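Ribose-phosphate pyrophosphokinase (Sulfolobus solfataricus, PDB 4TWB) makes phosphoribosyl diphosphate (PRPP) by transferring the pyrophosphoryl group of ATP to the 1-hydroxyl of ribose 5-phosphate. Local coordinates at residues Y91-R96 and H127-E131; G167-R171 and I214-I218; N119-E125 and E138-P144. All blocks are in the same frame, centred on the assembly; numbering follows the deposited sequence.

Interaction 1 of 3, residues Y91-R96 and H127-E131. With AMP (adenosine monophosphate), chain G.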
# COMPACT_ATOMS: atom_id res chain seq x y z
N TYR A 91 -6.64 7.78 -4.60
CA TYR A 91 -7.19 7.18 -5.81
C TYR A 91 -8.54 7.77 -6.19
O TYR A 91 -9.39 7.10 -6.78
CB TYR A 91 -7.21 5.64 -5.69
CG TYR A 91 -5.80 5.07 -5.69
CD1 TYR A 91 -5.16 4.75 -6.88
CD2 TYR A 91 -5.09 4.92 -4.49
CE1 TYR A 91 -3.85 4.26 -6.90
CE2 TYR A 91 -3.78 4.43 -4.49
CZ TYR A 91 -3.17 4.10 -5.70
OH TYR A 91 -1.88 3.64 -5.71
N SER A 92 -8.74 9.04 -5.85
CA SER A 92 -9.99 9.72 -6.15
C SER A 92 -9.99 10.25 -7.56
O SER A 92 -11.03 10.30 -8.22
CB SER A 92 -10.22 10.86 -5.17
OG SER A 92 -10.49 10.32 -3.89
N ARG A 93 -8.81 10.64 -8.04
CA ARG A 93 -8.72 11.18 -9.39
C ARG A 93 -9.07 10.11 -10.43
O ARG A 93 -9.41 10.42 -11.57
CB ARG A 93 -7.32 11.75 -9.62
CG ARG A 93 -7.04 13.05 -8.87
CD ARG A 93 -5.69 13.00 -8.14
NE ARG A 93 -4.81 14.14 -8.41
CZ ARG A 93 -4.77 14.85 -9.54
NH1 ARG A 93 -5.56 14.54 -10.57
NH2 ARG A 93 -3.93 15.87 -9.66
N GLN A 94 -9.01 8.84 -10.02
CA GLN A 94 -9.32 7.73 -10.92
C GLN A 94 -10.79 7.33 -10.85
O GLN A 94 -11.16 6.32 -10.23
CB GLN A 94 -8.43 6.52 -10.65
CG GLN A 94 -8.57 5.42 -11.70
CD GLN A 94 -8.02 5.81 -13.07
OE1 GLN A 94 -7.33 6.83 -13.22
NE2 GLN A 94 -8.32 5.00 -14.08
N ASP A 95 -11.61 8.13 -11.54
CA ASP A 95 -13.06 8.11 -11.43
C ASP A 95 -13.72 7.02 -12.30
O ASP A 95 -14.76 6.45 -11.93
CB ASP A 95 -13.57 9.49 -11.85
CG ASP A 95 -14.91 9.84 -11.22
OD1 ASP A 95 -15.59 8.93 -10.69
OD2 ASP A 95 -15.28 11.03 -11.27
N ARG A 96 -13.10 6.72 -13.44
CA ARG A 96 -13.70 5.87 -14.46
C ARG A 96 -12.61 5.29 -15.36
O ARG A 96 -11.42 5.49 -15.10
CB ARG A 96 -14.67 6.69 -15.31
CG ARG A 96 -14.08 8.02 -15.81
CD ARG A 96 -15.15 8.96 -16.38
NE ARG A 96 -14.72 10.35 -16.32
CZ ARG A 96 -15.19 11.26 -15.46
NH1 ARG A 96 -16.14 10.92 -14.59
NH2 ARG A 96 -14.73 12.50 -15.48
N HIS A 127 -12.92 14.20 -4.92
CA HIS A 127 -12.75 14.76 -6.26
C HIS A 127 -14.03 14.81 -7.10
O HIS A 127 -14.28 15.78 -7.82
CB HIS A 127 -11.67 14.01 -7.01
CG HIS A 127 -11.40 14.55 -8.38
ND1 HIS A 127 -10.63 15.67 -8.61
CD2 HIS A 127 -11.79 14.10 -9.60
CE1 HIS A 127 -10.56 15.89 -9.91
NE2 HIS A 127 -11.25 14.96 -10.53
N LYS A 128 -14.84 13.77 -7.05
CA LYS A 128 -16.15 13.81 -7.69
C LYS A 128 -17.14 12.91 -6.94
O LYS A 128 -17.02 11.69 -6.97
CB LYS A 128 -16.04 13.43 -9.17
CG LYS A 128 -17.28 13.80 -9.98
CD LYS A 128 -17.24 13.19 -11.38
CE LYS A 128 -18.62 13.15 -12.03
NZ LYS A 128 -18.70 12.11 -13.09
N PRO A 129 -18.12 13.51 -6.25
CA PRO A 129 -18.94 12.81 -5.25
C PRO A 129 -19.78 11.64 -5.76
O PRO A 129 -20.31 10.90 -4.92
CB PRO A 129 -19.85 13.92 -4.71
CG PRO A 129 -19.13 15.19 -5.03
CD PRO A 129 -18.46 14.94 -6.33
N GLU A 130 -19.91 11.47 -7.07
CA GLU A 130 -20.59 10.29 -7.62
C GLU A 130 -19.75 9.04 -7.36
O GLU A 130 -20.29 7.98 -7.05
CB GLU A 130 -20.86 10.43 -9.12
CG GLU A 130 -22.09 11.24 -9.46
CD GLU A 130 -21.80 12.72 -9.61
OE1 GLU A 130 -20.73 13.18 -9.13
OE2 GLU A 130 -22.63 13.42 -10.23
N GLU A 131 -18.43 9.18 -7.54
CA GLU A 131 -17.47 8.19 -7.09
C GLU A 131 -17.98 7.34 -5.94
O GLU A 131 -18.02 6.12 -6.03
CB GLU A 131 -16.24 8.89 -6.54
CG GLU A 131 -15.16 9.19 -7.53
CD GLU A 131 -13.96 9.80 -6.85
OE1 GLU A 131 -14.15 10.69 -5.99
OE2 GLU A 131 -12.82 9.37 -7.15
P AMP G . -8.60 15.14 -13.35
O1P AMP G . -9.49 16.32 -13.70
O2P AMP G . -7.23 15.51 -12.81
O3P AMP G . -9.31 14.04 -12.60
O5' AMP G . -8.28 14.47 -14.78
C5' AMP G . -8.51 13.08 -14.99
C4' AMP G . -7.24 12.43 -15.51
O4' AMP G . -6.23 12.43 -14.49
C3' AMP G . -7.49 10.98 -15.92
O3' AMP G . -7.20 10.81 -17.31
C2' AMP G . -6.57 10.14 -15.03
O2' AMP G . -5.90 9.09 -15.76
C1' AMP G . -5.59 11.15 -14.42
N9 AMP G . -5.21 10.77 -13.03
C8 AMP G . -5.81 9.83 -12.25
N7 AMP G . -5.21 9.72 -11.04
C5 AMP G . -4.19 10.61 -11.03
C6 AMP G . -3.14 11.02 -10.06
N6 AMP G . -3.07 10.44 -8.84
N1 AMP G . -2.26 12.00 -10.44
C2 AMP G . -2.33 12.59 -11.65
N3 AMP G . -3.25 12.27 -12.59
C4 AMP G . -4.19 11.30 -12.34
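R93 and H127 bring two loops of the PRTase-like fold together at the nucleotide site, one following strand 81-86 and the other strand 120-124. The tightly packed part lies at S92 and H127, where CB of S92 meets CB of H127 at 3.9 Å. S92 is small enough to let the backbones approach, and its OG is spent on the carbonyl of L89. CA of R93 sits over one face of the imidazole, 4.2 Å above its plane and toward the rim. With CG anti to the backbone N (chi1 -178°), H127 carries its ring toward the AMP phosphate, bringing NE2 within 3.0 Å of AMP O3P. ND1 is hydrogen-bonded to D217, which fixes the ring's rotation; H127 is also a predicted magnesium ligand. Behind this, S92 and E131 rest on I106 of helix 105-114. E131 turns back within its own type I turn, K128 to E131, where its OE1 accepts a weak bond from the K128 backbone N.

The other side is looser. D95 itself is buried, with the aliphatic chain of K128 crossing it at about a right angle against OD2, and the basic ends open outward; D95 OD2 is still 4.0 Å from K128 NZ, beyond a salt bridge. R96, the exposed member, puts NH1 3.4 Å from D95 OD2, a salt bridge of charges only, with no N-H pointed at the oxygen. Long, flexible basic side chains suit this solvent side, where both ends gather near the D95 carboxylate.

Long and flat-ended, R93 bends at chi2 and chi3 to reach base and phosphate alike. CD of R93 lies 3.7 Å from AMP N6, AMP N1 stands 3.8 Å above the centre of the guanidinium, and NH1 gives AMP O2P a weak hydrogen bond of 3.0 Å at 126°.

Interaction 2 of 3, residues G167-R171 and I214-I218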
# COMPACT_ATOMS: atom_id res chain seq x y z
N GLY A 167 -15.33 22.54 -13.70
CA GLY A 167 -15.38 21.61 -12.59
C GLY A 167 -15.43 22.34 -11.25
O GLY A 167 -16.24 22.01 -10.39
N ALA A 168 -14.58 23.35 -11.11
CA ALA A 168 -14.42 24.05 -9.85
C ALA A 168 -15.42 25.18 -9.64
O ALA A 168 -15.34 25.91 -8.65
CB ALA A 168 -13.00 24.58 -9.72
N LEU A 169 -16.37 25.33 -10.56
CA LEU A 169 -17.32 26.44 -10.49
C LEU A 169 -18.27 26.36 -9.30
O LEU A 169 -18.38 27.30 -8.54
CB LEU A 169 -18.12 26.58 -11.79
CG LEU A 169 -19.13 27.73 -11.77
CD1 LEU A 169 -18.44 29.06 -11.51
CD2 LEU A 169 -19.91 27.80 -13.06
N ASP A 170 -18.96 25.24 -9.14
CA ASP A 170 -19.88 25.07 -8.02
C ASP A 170 -19.23 25.43 -6.69
O ASP A 170 -19.83 26.11 -5.86
CB ASP A 170 -20.41 23.64 -7.96
CG ASP A 170 -21.69 23.45 -8.75
OD1 ASP A 170 -21.74 23.90 -9.92
OD2 ASP A 170 -22.64 22.87 -8.20
N ARG A 171 -18.00 24.97 -6.50
CA ARG A 171 -17.26 25.22 -5.27
C ARG A 171 -16.93 26.71 -5.13
O ARG A 171 -17.08 27.29 -4.05
CB ARG A 171 -15.99 24.35 -5.24
CG ARG A 171 -15.03 24.63 -4.09
CD ARG A 171 -13.93 23.58 -4.02
NE ARG A 171 -13.37 23.29 -5.33
CZ ARG A 171 -13.60 22.16 -6.01
NH1 ARG A 171 -14.37 21.20 -5.51
NH2 ARG A 171 -13.04 21.98 -7.20
N ILE A 214 -7.80 31.80 -6.52
CA ILE A 214 -8.10 30.64 -7.36
C ILE A 214 -8.29 29.38 -6.51
O ILE A 214 -7.37 28.93 -5.83
CB ILE A 214 -7.00 30.38 -8.39
CG1 ILE A 214 -6.62 31.69 -9.07
CG2 ILE A 214 -7.48 29.38 -9.41
CD1 ILE A 214 -5.64 31.53 -10.20
N ILE A 215 -9.50 28.82 -6.58
CA ILE A 215 -9.89 27.71 -5.72
C ILE A 215 -10.13 26.40 -6.48
O ILE A 215 -10.91 26.35 -7.43
CB ILE A 215 -11.16 28.05 -4.92
CG1 ILE A 215 -10.96 29.34 -4.13
CG2 ILE A 215 -11.51 26.93 -3.96
CD1 ILE A 215 -12.16 29.73 -3.30
N ASP A 216 -9.46 25.33 -6.05
CA ASP A 216 -9.66 24.00 -6.63
C ASP A 216 -9.73 22.98 -5.50
O ASP A 216 -9.37 23.28 -4.35
CB ASP A 216 -8.53 23.64 -7.61
CG ASP A 216 -9.02 22.82 -8.80
OD1 ASP A 216 -8.23 22.62 -9.75
OD2 ASP A 216 -10.19 22.38 -8.78
N ASP A 217 -10.21 21.78 -5.81
CA ASP A 217 -10.27 20.73 -4.80
C ASP A 217 -8.87 20.24 -4.44
O ASP A 217 -8.52 20.12 -3.27
CB ASP A 217 -11.18 19.57 -5.23
CG ASP A 217 -10.62 18.77 -6.40
OD1 ASP A 217 -10.06 19.40 -7.33
OD2 ASP A 217 -10.76 17.51 -6.38
N ILE A 218 -8.05 20.00 -5.46
CA ILE A 218 -6.71 19.48 -5.26
C ILE A 218 -5.65 20.31 -5.99
O ILE A 218 -5.89 20.81 -7.09
CB ILE A 218 -6.61 18.03 -5.78
CG1 ILE A 218 -7.63 17.13 -5.08
CG2 ILE A 218 -5.20 17.48 -5.62
CD1 ILE A 218 -7.77 15.80 -5.72
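The acidic pair of the PRPP-binding motif of type I phosphoribosyltransferases, D216 and D217, lies at the C-terminal end of strand 211-216 and meets R171 from the first turn of helix 169-178. D216 probably binds ribose 5-phosphate. R171 NH2 forms a weak hydrogen bond and salt bridge to D216 OD2, 3.3 Å long and bent to 127°, with guanidinium and carboxylate planes 37° apart. Toward D217 OD1 the salt bridge is long, 3.9 Å, and rests on charge alone. The backbone N of D217 sits over one face of the guanidinium, and donates a 3.0 Å hydrogen bond to D216 OD2 from above the carboxylate plane. Van der Waals contacts complete the join: CD of R171 lies 4.1 Å from CG2 of I215, while the small A168 lets the helix start close to the strand, its CB 3.6 Å from O of I215. R171 reaches the pair with CG anti to the backbone N (chi1 173°) and a bend at chi3, and its NH1 pairs with E125. A leucine here would probably leave D216, D217 and E125 without their shared positive partner. A single guanidinium probably offsets the mutual repulsion of neighbouring carboxylates and may help to place D217, the partner of H127.

Interaction 3 of 3, residues N119-E125 and E138-P144; sequences NTLVVVE and ELKIVHP
L121 N binds E138 O at 2.9 Å, one of the backbone hydrogen bonds carrying most of the contact; N119-E125 and E138-P144 run parallel and in register from T120 beside E138 to V124 beside V142. E138 N binds N119 O, K140 N binds L121 O with an N-H...O angle of 170°, and the pattern continues through V123 and V142 to E125 N on V142 O. CA-H...O contacts use the same carbonyls, such as V122 CA to K140 O at 3.2 Å.

The strands are neighbours in the seven-stranded sheet of the N-terminal PRTase-like domain, 120-124 beside 81-86 and 138-142 outermost; their N-to-C directions lie 16° apart.

Apolar packing follows the two faces. On one, V122 CG1 meets V142 CG2 at 3.8 Å and V124 CG1 meets P144 CG at 3.7 Å; compact beta-branched valines suit strands pressed against helix 284-289. On the other, L121 CD2 approaches L139 CD2 at 4.3 Å.

At the polar ends, T120 OG1 gives a weak bond to OE1 of the poorly ordered E138. E125, whose OE1 pairs with R171, bends at chi2 and turns OE2 to the edge of the H143 ring, in an apparent hydrogen bond to ND1 that is too short to rely on.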
# COMPACT_ATOMS: atom_id res chain seq x y z
N ASN A 119 -18.75 0.87 8.22
CA ASN A 119 -20.19 1.06 8.09
C ASN A 119 -20.50 2.40 7.45
O ASN A 119 -21.32 2.51 6.53
CB ASN A 119 -20.85 1.00 9.46
CG ASN A 119 -20.74 -0.37 10.10
OD1 ASN A 119 -20.17 -0.53 11.18
ND2 ASN A 119 -21.29 -1.37 9.43
N THR A 120 -19.84 3.44 7.96
CA THR A 120 -20.07 4.79 7.50
C THR A 120 -18.74 5.39 7.09
O THR A 120 -17.77 5.34 7.85
CB THR A 120 -20.72 5.65 8.60
OG1 THR A 120 -22.13 5.43 8.61
CG2 THR A 120 -20.46 7.12 8.36
N LEU A 121 -18.72 5.96 5.89
CA LEU A 121 -17.53 6.62 5.35
C LEU A 121 -17.68 8.15 5.28
O LEU A 121 -18.65 8.66 4.70
CB LEU A 121 -17.22 6.05 3.96
CG LEU A 121 -16.18 6.73 3.09
CD1 LEU A 121 -14.85 6.78 3.79
CD2 LEU A 121 -16.04 5.97 1.78
N VAL A 122 -16.74 8.87 5.89
CA VAL A 122 -16.75 10.33 5.90
C VAL A 122 -15.55 10.88 5.14
O VAL A 122 -14.41 10.60 5.50
CB VAL A 122 -16.68 10.88 7.33
CG1 VAL A 122 -16.72 12.38 7.29
CG2 VAL A 122 -17.81 10.35 8.16
N VAL A 123 -15.81 11.66 4.09
CA VAL A 123 -14.73 12.18 3.24
C VAL A 123 -14.84 13.69 3.05
O VAL A 123 -15.94 14.23 2.93
CB VAL A 123 -14.76 11.53 1.85
CG1 VAL A 123 -13.57 11.96 1.05
CG2 VAL A 123 -14.77 10.01 1.98
N VAL A 124 -13.71 14.37 3.01
CA VAL A 124 -13.70 15.80 2.76
C VAL A 124 -13.37 16.06 1.28
O VAL A 124 -12.41 15.52 0.75
CB VAL A 124 -12.70 16.51 3.67
CG1 VAL A 124 -12.72 18.02 3.42
CG2 VAL A 124 -13.03 16.22 5.12
N GLU A 125 -14.18 16.90 0.62
CA GLU A 125 -14.01 17.20 -0.81
C GLU A 125 -13.50 16.03 -1.63
O GLU A 125 -12.37 16.05 -2.13
CB GLU A 125 -13.09 18.41 -1.06
CG GLU A 125 -13.71 19.76 -0.83
CD GLU A 125 -14.93 20.01 -1.68
OE1 GLU A 125 -14.79 20.31 -2.89
OE2 GLU A 125 -16.03 19.93 -1.12
N GLU A 138 -23.11 3.86 4.51
CA GLU A 138 -23.61 5.23 4.57
C GLU A 138 -22.51 6.24 4.26
O GLU A 138 -21.38 6.13 4.77
CB GLU A 138 -24.22 5.53 5.95
CG GLU A 138 -25.35 4.57 6.39
CD GLU A 138 -24.84 3.36 7.21
OE1 GLU A 138 -24.35 3.56 8.35
OE2 GLU A 138 -24.96 2.21 6.71
N LEU A 139 -22.84 7.22 3.43
CA LEU A 139 -21.92 8.29 3.04
C LEU A 139 -22.17 9.61 3.74
O LEU A 139 -23.30 10.08 3.81
CB LEU A 139 -22.04 8.54 1.55
CG LEU A 139 -21.11 7.77 0.63
CD1 LEU A 139 -21.45 8.14 -0.80
CD2 LEU A 139 -19.68 8.11 0.97
N LYS A 140 -21.11 10.23 4.23
CA LYS A 140 -21.20 11.61 4.69
C LYS A 140 -20.07 12.40 4.05
O LYS A 140 -18.90 12.26 4.43
CB LYS A 140 -21.16 11.69 6.21
CG LYS A 140 -22.27 10.88 6.83
CD LYS A 140 -22.76 11.42 8.15
CE LYS A 140 -24.19 10.91 8.41
NZ LYS A 140 -24.64 11.14 9.81
N ILE A 141 -20.43 13.20 3.05
CA ILE A 141 -19.48 14.10 2.39
C ILE A 141 -19.35 15.43 3.16
O ILE A 141 -20.33 15.95 3.68
CB ILE A 141 -19.92 14.34 0.94
CG1 ILE A 141 -20.17 12.99 0.26
CG2 ILE A 141 -18.91 15.16 0.20
CD1 ILE A 141 -20.48 13.08 -1.21
N VAL A 142 -18.13 15.94 3.26
CA VAL A 142 -17.90 17.18 3.99
C VAL A 142 -17.32 18.22 3.05
O VAL A 142 -16.24 18.01 2.50
CB VAL A 142 -16.90 16.99 5.16
CG1 VAL A 142 -16.68 18.31 5.89
CG2 VAL A 142 -17.39 15.93 6.13
N HIS A 143 -18.04 19.33 2.87
CA HIS A 143 -17.53 20.45 2.08
C HIS A 143 -17.20 21.59 3.02
O HIS A 143 -18.09 22.27 3.50
CB HIS A 143 -18.58 20.91 1.07
CG HIS A 143 -19.06 19.82 0.16
ND1 HIS A 143 -18.33 19.38 -0.93
CD2 HIS A 143 -20.21 19.11 0.15
CE1 HIS A 143 -19.00 18.43 -1.56
NE2 HIS A 143 -20.15 18.25 -0.92
N PRO A 144 -15.91 21.81 3.30
CA PRO A 144 -15.54 22.80 4.31
C PRO A 144 -15.59 24.24 3.77
O PRO A 144 -14.70 25.04 4.06
CB PRO A 144 -14.09 22.44 4.64
CG PRO A 144 -13.61 21.61 3.46
CD PRO A 144 -14.74 21.38 2.51

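Interaction 3 joins two strands of the N-terminal sheet by regular backbone bonds and aliphatic packing, interior at 120-124 and partly exposed along edge strand 138-142. Interaction 1 takes up the loop between those same strands, where regular bonding gives way to side chains serving AMP; P129 CB packs on I141 CD1 between the two. Interaction 2, largely buried in the phosphoribosyltransferase domain, relies instead on ion pairs. It reaches both others: R171 NH1 lies 2.8 Å from E125 OE1 of interaction 3, and D217 OD2 lies 2.9 Å from H127 ND1 of interaction 1, a probable hydrogen bond that links the two domains beside the nucleotide.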